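Microtubule-associated protein 1A/1B, light chain 3 (Trypanosoma brucei brucei, PDB 3W1Y) probably acts in autophagy as a ubiquitin-like Atg8-family protein that associates with membranes and is thought to bind phosphatidylethanolamine. Local coordinates at residues A[9-12]-A[18-21]; A[12-17]-A[62-67]. One frame throughout, in Å; residues are numbered along the deposited sequence.

Contact 1 of 2, residues A[9-12]-A[18-21]; sequences RYQY and ERAK
Arg19 reaches back from helix 16-29 between the side chains of Tyr10 and Gln11, and its successive parts meet different partners. Its aliphatic portion runs past the Tyr10 ring in the opposite direction, with CD 3.9 Å from Tyr10 CD2 and CG equally close to Tyr10 CE2; ring and guanidinium planes stand 70° apart. A bend at the third torsion (chi3 -101°) then turns the guanidinium so that one face lies against Gln11, whose CA sits 3.5 Å above the plane, toward its rim. The Gln11 chain crosses that of Arg19 at about a right angle and adds its CG, 3.6 Å from Arg19 NH1. A water in the guanidinium plane accepts a hydrogen bond from Arg19 NH1 at 3.0 Å and a weak one from Gln11 NE2, linking the two polar ends at the edge of the group. Arg19 is also held by a salt bridge to Asp123, and Tyr10 OH is hydrogen-bonded to Glu22. The contact thus packs helix 9-13 against the start of helix 16-29, the two N-terminal helices that Atg8 proteins add to the ubiquitin-like fold, and all three side chains rest on Tyr127 of strand 126-133.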
loop_
_atom_site.group_PDB
_atom_site.type_symbol
_atom_site.label_atom_id
_atom_site.label_comp_id
_atom_site.label_asym_id
_atom_site.label_seq_id
_atom_site.Cartn_x
_atom_site.Cartn_y
_atom_site.Cartn_z
ATOM N N ARG A 9 -18.479 11.289 -7.535
ATOM C CA ARG A 9 -18.688 12.707 -7.764
ATOM C C ARG A 9 -18.452 13.145 -9.211
ATOM O O ARG A 9 -19.260 13.871 -9.776
ATOM C CB ARG A 9 -17.825 13.516 -6.815
ATOM C CG ARG A 9 -18.193 14.969 -6.836
ATOM C CD ARG A 9 -17.801 15.689 -5.555
ATOM N NE ARG A 9 -18.148 17.090 -5.732
ATOM C CZ ARG A 9 -17.486 17.916 -6.529
ATOM N NH1 ARG A 9 -16.415 17.480 -7.178
ATOM N NH2 ARG A 9 -17.894 19.176 -6.665
ATOM N N TYR A 10 -17.365 12.666 -9.811
ATOM C CA TYR A 10 -17.048 12.907 -11.231
ATOM C C TYR A 10 -18.157 12.544 -12.229
ATOM O O TYR A 10 -18.314 13.216 -13.232
ATOM C CB TYR A 10 -15.772 12.169 -11.612
ATOM C CG TYR A 10 -15.009 12.786 -12.743
ATOM C CD1 TYR A 10 -14.249 13.936 -12.552
ATOM C CD2 TYR A 10 -14.992 12.192 -13.987
ATOM C CE1 TYR A 10 -13.523 14.509 -13.598
ATOM C CE2 TYR A 10 -14.268 12.736 -15.028
ATOM C CZ TYR A 10 -13.548 13.891 -14.819
ATOM O OH TYR A 10 -12.841 14.408 -15.838
ATOM N N GLN A 11 -18.914 11.486 -11.954
ATOM C CA GLN A 11 -20.023 11.112 -12.824
ATOM C C GLN A 11 -21.261 11.998 -12.672
ATOM O O GLN A 11 -22.042 12.117 -13.604
ATOM C CB GLN A 11 -20.399 9.633 -12.637
ATOM C CG GLN A 11 -19.339 8.663 -13.092
ATOM C CD GLN A 11 -19.576 7.248 -12.558
ATOM O OE1 GLN A 11 -19.840 7.050 -11.367
ATOM N NE2 GLN A 11 -19.466 6.266 -13.433
ATOM N N TYR A 12 -21.439 12.635 -11.514
ATOM C CA TYR A 12 -22.545 13.580 -11.345
ATOM C C TYR A 12 -22.239 14.940 -11.926
ATOM O O TYR A 12 -23.138 15.669 -12.306
ATOM C CB TYR A 12 -22.922 13.738 -9.866
ATOM C CG TYR A 12 -23.604 12.525 -9.307
ATOM C CD1 TYR A 12 -22.858 11.516 -8.692
ATOM C CD2 TYR A 12 -24.992 12.356 -9.412
ATOM C CE1 TYR A 12 -23.463 10.377 -8.171
ATOM C CE2 TYR A 12 -25.622 11.195 -8.890
ATOM C CZ TYR A 12 -24.828 10.215 -8.274
ATOM O OH TYR A 12 -25.386 9.070 -7.738
ATOM N N GLU A 18 -18.902 13.940 -22.225
ATOM C CA GLU A 18 -17.553 14.459 -21.961
ATOM C C GLU A 18 -16.576 13.456 -21.305
ATOM O O GLU A 18 -15.396 13.407 -21.661
ATOM C CB GLU A 18 -17.587 15.821 -21.232
ATOM C CG GLU A 18 -17.876 15.812 -19.744
ATOM C CD GLU A 18 -18.061 17.237 -19.146
ATOM O OE1 GLU A 18 -17.054 17.976 -19.077
ATOM O OE2 GLU A 18 -19.209 17.596 -18.745
ATOM N N ARG A 19 -17.051 12.635 -20.380
ATOM C CA ARG A 19 -16.202 11.550 -19.862
ATOM C C ARG A 19 -15.808 10.526 -20.951
ATOM O O ARG A 19 -14.639 10.208 -21.080
ATOM C CB ARG A 19 -16.859 10.854 -18.686
ATOM C CG ARG A 19 -17.111 11.761 -17.530
ATOM C CD ARG A 19 -17.745 10.972 -16.415
ATOM N NE ARG A 19 -19.180 11.184 -16.367
ATOM C CZ ARG A 19 -20.100 10.234 -16.467
ATOM N NH1 ARG A 19 -19.772 8.950 -16.628
ATOM N NH2 ARG A 19 -21.363 10.587 -16.395
ATOM N N ALA A 20 -16.782 10.026 -21.713
ATOM C CA ALA A 20 -16.520 9.121 -22.838
ATOM C C ALA A 20 -15.536 9.700 -23.863
ATOM O O ALA A 20 -14.675 8.988 -24.356
ATOM C CB ALA A 20 -17.833 8.710 -23.548
ATOM N N LYS A 21 -15.692 10.982 -24.195
ATOM C CA LYS A 21 -14.774 11.674 -25.111
ATOM C C LYS A 21 -13.362 11.739 -24.510
ATOM O O LYS A 21 -12.372 11.434 -25.166
ATOM C CB LYS A 21 -15.311 13.072 -25.454
ATOM C CG LYS A 21 -14.348 13.957 -26.231
ATOM C CD LYS A 21 -14.381 13.694 -27.742
ATOM C CE LYS A 21 -13.062 14.116 -28.411
ATOM N NZ LYS A 21 -11.972 13.098 -28.135
HETATM O O HOH W 1 -20.918 6.176 -16.402
#

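Contact 2 of 2, residues A[12-17]-A[62-67]; sequences YTRSFA and QRELDC
Arg14 and Glu64 form a two-pronged, end-on salt bridge. Arg14 NH1 donates to Glu64 OE2 at 2.7 Å, and Arg14 NH2 donates to Glu64 OE1 at 3.0 Å. Both bonds are fairly straight, with N-H...O angles of 159°, and each carboxylate oxygen receives its hydrogen on the syn lone pair. The side chains come from opposite directions and their flat ends lie nearly in one plane, 15° apart, so the carboxylate meets the edge of the guanidinium. Arg14 NH1 has a second acceptor in that plane, Thr13 OG1 at 3.1 Å. The Thr13 hydroxyl, placed between its own backbone N and carbonyl carbon (chi1 55°), is bonded in turn to Arg9 O, which ties the guanidinium to the last turn of helix 9-13. Glu64 OE2 also takes a salt bridge from Arg9 NH1.

Each long side chain is bent at its second torsion, and the paired end groups bridge backbones that stay well apart, the nearest CA atoms being those of Thr13 and Glu64 at 10.0 Å. Beyond the salt bridge there is little packing: Thr13 OG1 lies 4.2 Å from Glu64 OE2, and the buried surface amounts to 94 Å². The residue just after helix 9-13 is therefore joined to the last turns of helix 59-66 mainly through charge, at the protein surface. Two arginines around one carboxylate would be expected to keep Glu64 ionised, while the paired in-plane bonds and the threonine restrict rotation of the Arg14 guanidinium.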
loop_
_atom_site.group_PDB
_atom_site.type_symbol
_atom_site.label_atom_id
_atom_site.label_comp_id
_atom_site.label_asym_id
_atom_site.label_seq_id
_atom_site.Cartn_x
_atom_site.Cartn_y
_atom_site.Cartn_z
ATOM N N TYR A 12 -21.439 12.635 -11.514
ATOM C CA TYR A 12 -22.545 13.580 -11.345
ATOM C C TYR A 12 -22.239 14.940 -11.926
ATOM O O TYR A 12 -23.138 15.669 -12.306
ATOM C CB TYR A 12 -22.922 13.738 -9.866
ATOM C CG TYR A 12 -23.604 12.525 -9.307
ATOM C CD1 TYR A 12 -22.858 11.516 -8.692
ATOM C CD2 TYR A 12 -24.992 12.356 -9.412
ATOM C CE1 TYR A 12 -23.463 10.377 -8.171
ATOM C CE2 TYR A 12 -25.622 11.195 -8.890
ATOM C CZ TYR A 12 -24.828 10.215 -8.274
ATOM O OH TYR A 12 -25.386 9.070 -7.738
ATOM N N THR A 13 -20.973 15.309 -11.957
ATOM C CA THR A 13 -20.601 16.679 -12.356
ATOM C C THR A 13 -20.072 16.751 -13.771
ATOM O O THR A 13 -19.901 17.840 -14.293
ATOM C CB THR A 13 -19.570 17.336 -11.371
ATOM O OG1 THR A 13 -18.432 16.486 -11.259
ATOM C CG2 THR A 13 -20.151 17.487 -9.993
ATOM N N ARG A 14 -19.794 15.600 -14.390
ATOM C CA ARG A 14 -19.408 15.557 -15.799
ATOM C C ARG A 14 -20.433 14.761 -16.577
ATOM O O ARG A 14 -20.828 13.671 -16.136
ATOM C CB ARG A 14 -18.034 14.916 -15.972
ATOM C CG ARG A 14 -16.861 15.865 -15.862
ATOM C CD ARG A 14 -16.722 16.493 -14.463
ATOM N NE ARG A 14 -15.444 17.186 -14.319
ATOM C CZ ARG A 14 -14.981 17.678 -13.178
ATOM N NH1 ARG A 14 -15.691 17.584 -12.053
ATOM N NH2 ARG A 14 -13.807 18.264 -13.170
ATOM N N SER A 15 -20.888 15.295 -17.713
ATOM C CA SER A 15 -21.771 14.527 -18.595
ATOM C C SER A 15 -21.091 13.238 -19.027
ATOM O O SER A 15 -19.866 13.185 -19.155
ATOM C CB SER A 15 -22.189 15.335 -19.834
ATOM O OG SER A 15 -21.062 15.690 -20.621
ATOM N N PHE A 16 -21.883 12.191 -19.240
ATOM C CA PHE A 16 -21.336 10.977 -19.796
ATOM C C PHE A 16 -20.554 11.293 -21.083
ATOM O O PHE A 16 -19.442 10.774 -21.299
ATOM C CB PHE A 16 -22.437 9.950 -20.072
ATOM C CG PHE A 16 -21.919 8.637 -20.630
ATOM C CD1 PHE A 16 -21.575 7.596 -19.773
ATOM C CD2 PHE A 16 -21.783 8.452 -22.007
ATOM C CE1 PHE A 16 -21.112 6.365 -20.277
ATOM C CE2 PHE A 16 -21.305 7.236 -22.517
ATOM C CZ PHE A 16 -20.964 6.200 -21.650
ATOM N N ALA A 17 -21.138 12.146 -21.924
ATOM C CA ALA A 17 -20.568 12.444 -23.242
ATOM C C ALA A 17 -19.123 12.951 -23.094
ATOM O O ALA A 17 -18.235 12.445 -23.757
ATOM C CB ALA A 17 -21.457 13.463 -24.023
ATOM N N GLN A 62 -12.246 22.183 -2.939
ATOM C CA GLN A 62 -11.526 21.127 -2.210
ATOM C C GLN A 62 -11.929 19.730 -2.644
ATOM O O GLN A 62 -11.083 18.872 -2.748
ATOM C CB GLN A 62 -11.576 21.326 -0.692
ATOM C CG GLN A 62 -10.861 22.613 -0.251
ATOM C CD GLN A 62 -10.850 22.809 1.263
ATOM O OE1 GLN A 62 -10.852 21.845 2.017
ATOM N NE2 GLN A 62 -10.863 24.066 1.706
ATOM N N ARG A 63 -13.211 19.494 -2.892
ATOM C CA ARG A 63 -13.644 18.185 -3.419
ATOM C C ARG A 63 -13.033 17.930 -4.809
ATOM O O ARG A 63 -12.504 16.847 -5.064
ATOM C CB ARG A 63 -15.176 18.078 -3.471
ATOM C CG ARG A 63 -15.800 17.733 -2.140
ATOM C CD ARG A 63 -17.250 18.106 -2.103
ATOM N NE ARG A 63 -17.840 17.587 -0.878
ATOM C CZ ARG A 63 -19.114 17.724 -0.510
ATOM N NH1 ARG A 63 -19.979 18.392 -1.266
ATOM N NH2 ARG A 63 -19.518 17.199 0.643
ATOM N N GLU A 64 -13.082 18.929 -5.690
ATOM C CA GLU A 64 -12.393 18.829 -6.993
ATOM C C GLU A 64 -10.914 18.454 -6.904
ATOM O O GLU A 64 -10.453 17.584 -7.647
ATOM C CB GLU A 64 -12.570 20.109 -7.806
ATOM C CG GLU A 64 -13.995 20.285 -8.331
ATOM C CD GLU A 64 -14.272 19.400 -9.553
ATOM O OE1 GLU A 64 -13.437 19.410 -10.461
ATOM O OE2 GLU A 64 -15.315 18.702 -9.616
ATOM N N LEU A 65 -10.182 19.082 -5.994
ATOM C CA LEU A 65 -8.753 18.782 -5.785
ATOM C C LEU A 65 -8.431 17.396 -5.187
ATOM O O LEU A 65 -7.282 16.919 -5.266
ATOM C CB LEU A 65 -8.096 19.891 -4.968
ATOM C CG LEU A 65 -8.021 21.253 -5.684
ATOM C CD1 LEU A 65 -7.354 22.303 -4.817
ATOM C CD2 LEU A 65 -7.260 21.142 -7.036
ATOM N N ASP A 66 -9.444 16.758 -4.599
ATOM C CA ASP A 66 -9.341 15.386 -4.081
ATOM C C ASP A 66 -9.457 14.334 -5.175
ATOM O O ASP A 66 -9.170 13.159 -4.956
ATOM C CB ASP A 66 -10.478 15.132 -3.100
ATOM C CG ASP A 66 -10.182 15.633 -1.707
ATOM O OD1 ASP A 66 -9.012 15.929 -1.370
ATOM O OD2 ASP A 66 -11.148 15.727 -0.936
ATOM N N CYS A 67 -9.943 14.751 -6.334
ATOM C CA CYS A 67 -10.092 13.842 -7.460
ATOM C C CYS A 67 -8.822 13.858 -8.288
ATOM O O CYS A 67 -8.434 14.905 -8.805
ATOM C CB CYS A 67 -11.287 14.254 -8.320
ATOM S SG CYS A 67 -11.459 13.359 -9.857
#

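Overall arrangement
From the N terminus, both contacts start on helix 9-13, sharing Tyr12. Contact 1 closes a short loop on the first turns of helix 16-29, with five residues between its segments; contact 2 leaves from the end of helix 9-13 and the turn after it and closes a much longer one, through helix 16-29 and strand 33-40, at helix 59-66. Segment 18-21 lies inside the longer loop while 9-12 starts before it, so the two contacts cross rather than nest. Arg14 joins them by a probable hydrogen bond from Arg19 NE to its carbonyl oxygen, and Tyr10 packs on Cys67. Together they tie the N-terminal helices to each other and to the helix before strand 68-73, outermost in this chain's sheet.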